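Local coordinates for lipoprotein (Shewanella oneidensis, PDB 3LHN) that is of unproven function but, as an NlpE-family lipoprotein with a calycin-like barrel, may bind a lipid or another small ligand, at residues A[21-24]-A[25-29]. Sequence-based numbering, arbitrary orientation.
Sequences DTSQ and NALDW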
loop_
_atom_site.group_PDB
_atom_site.type_symbol
_atom_site.label_atom_id
_atom_site.label_comp_id
_atom_site.label_asym_id
_atom_site.label_seq_id
_atom_site.Cartn_x
_atom_site.Cartn_y
_atom_site.Cartn_z
ATOM N N ASP A 21 -15.843 -10.101 29.197
ATOM C CA ASP A 21 -15.456 -8.850 29.811
ATOM C C ASP A 21 -14.440 -8.207 28.896
ATOM O O ASP A 21 -13.233 -8.297 29.075
ATOM C CB ASP A 21 -14.871 -9.128 31.184
ATOM C CG ASP A 21 -14.529 -7.891 31.915
ATOM O OD1 ASP A 21 -14.743 -6.796 31.442
ATOM O OD2 ASP A 21 -13.974 -8.044 33.048
ATOM N N THR A 22 -14.969 -7.551 27.875
ATOM C CA THR A 22 -14.204 -6.996 26.799
ATOM C C THR A 22 -14.543 -5.533 26.510
ATOM O O THR A 22 -15.624 -5.056 26.882
ATOM C CB THR A 22 -14.484 -7.737 25.486
ATOM O OG1 THR A 22 -15.846 -7.530 25.109
ATOM C CG2 THR A 22 -14.209 -9.292 25.625
ATOM N N SER A 23 -13.645 -4.827 25.836
ATOM C CA SER A 23 -13.918 -3.476 25.424
ATOM C C SER A 23 -15.134 -3.390 24.497
ATOM O O SER A 23 -15.922 -2.429 24.584
ATOM C CB SER A 23 -12.748 -2.880 24.712
ATOM O OG SER A 23 -11.644 -2.831 25.594
ATOM N N GLN A 24 -15.307 -4.376 23.609
ATOM C CA GLN A 24 -16.431 -4.436 22.728
ATOM C C GLN A 24 -17.767 -4.378 23.489
ATOM O O GLN A 24 -18.747 -3.748 23.024
ATOM C CB GLN A 24 -16.298 -5.715 21.896
ATOM C CG GLN A 24 -17.363 -5.903 20.861
ATOM C CD GLN A 24 -17.159 -7.167 20.038
ATOM O OE1 GLN A 24 -16.335 -8.010 20.368
ATOM N NE2 GLN A 24 -17.908 -7.262 18.938
ATOM N N ASN A 25 -17.797 -5.007 24.655
ATOM C CA ASN A 25 -18.999 -5.046 25.465
ATOM C C ASN A 25 -19.079 -3.902 26.458
ATOM O O ASN A 25 -20.171 -3.603 26.934
ATOM C CB ASN A 25 -19.117 -6.413 26.153
ATOM C CG ASN A 25 -19.409 -7.533 25.167
ATOM O OD1 ASN A 25 -19.918 -7.301 24.061
ATOM N ND2 ASN A 25 -19.039 -8.786 25.560
ATOM N N ALA A 26 -17.963 -3.292 26.801
ATOM C CA ALA A 26 -17.905 -2.261 27.831
ATOM C C ALA A 26 -18.120 -0.862 27.321
ATOM O O ALA A 26 -18.640 -0.027 28.063
ATOM C CB ALA A 26 -16.558 -2.277 28.526
ATOM N N LEU A 27 -17.692 -0.595 26.105
ATOM C CA LEU A 27 -17.596 0.765 25.597
ATOM C C LEU A 27 -18.775 1.146 24.712
ATOM O O LEU A 27 -19.320 0.309 23.997
ATOM C CB LEU A 27 -16.337 0.935 24.743
ATOM C CG LEU A 27 -14.983 0.731 25.427
ATOM C CD1 LEU A 27 -13.787 0.847 24.492
ATOM C CD2 LEU A 27 -14.840 1.736 26.565
ATOM N N ASP A 28 -19.126 2.424 24.736
ATOM C CA ASP A 28 -20.097 2.995 23.807
ATOM C C ASP A 28 -19.225 3.376 22.588
ATOM O O ASP A 28 -18.892 4.547 22.343
ATOM C CB ASP A 28 -20.851 4.201 24.354
ATOM C CG ASP A 28 -21.825 4.775 23.323
ATOM O OD1 ASP A 28 -22.173 4.037 22.398
ATOM O OD2 ASP A 28 -22.211 5.948 23.486
ATOM N N TRP A 29 -18.819 2.369 21.844
ATOM C CA TRP A 29 -17.884 2.549 20.712
ATOM C C TRP A 29 -18.529 2.953 19.376
ATOM O O TRP A 29 -17.863 3.549 18.585
ATOM C CB TRP A 29 -16.920 1.357 20.531
ATOM C CG TRP A 29 -17.631 0.021 20.379
ATOM C CD1 TRP A 29 -17.883 -0.896 21.356
ATOM C CD2 TRP A 29 -18.235 -0.489 19.186
ATOM N NE1 TRP A 29 -18.629 -1.929 20.856
ATOM C CE2 TRP A 29 -18.836 -1.721 19.525
ATOM C CE3 TRP A 29 -18.345 -0.016 17.864
ATOM C CZ2 TRP A 29 -19.508 -2.502 18.594
ATOM C CZ3 TRP A 29 -19.012 -0.784 16.951
ATOM C CH2 TRP A 29 -19.605 -2.013 17.328
HETATM O O HOH W 1 -20.705 -1.971 23.932
#
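Trp29 CG stands between its own backbone N and carbonyl carbon (chi1 55°), which turns the indole back toward the helix, so that NE1 points its N-H at Gln24 O, 2.8 Å away. The oxygen lies at the ring edge, in the indole plane, and offers a lone pair in its carbonyl plane. A water bridges the same Gln24 O to Leu27 O, donating to both, so two donors, the indole N-H and the water, grip this carbonyl. The Gln24 side chain, extended past CG, runs alongside the indole, with CG 4.2 Å from NE1. Thr22 at the N-cap holds OG1 between its backbone N and carbonyl carbon (chi1 65°), where it accepts from Asn25 N at 3.2 Å. Ser23 O accepts a weak bond from Ala26 N and a straighter one from Leu27 N, 3.0 Å, and Ser23 CB touches Leu27 CD1 at 3.9 Å. A leucine in place of Trp29 would probably leave Gln24 O without its indole donor and open a gap beside Trp79, whose ring packs edge-to-face with the indole, and beside Phe77 and Val96. The result is a threonine N-capped single helical turn, 23-26, which the following Trp29 helps pack against strands 69-79 and 93-97 of the antiparallel barrel, just ahead of strand 31-37.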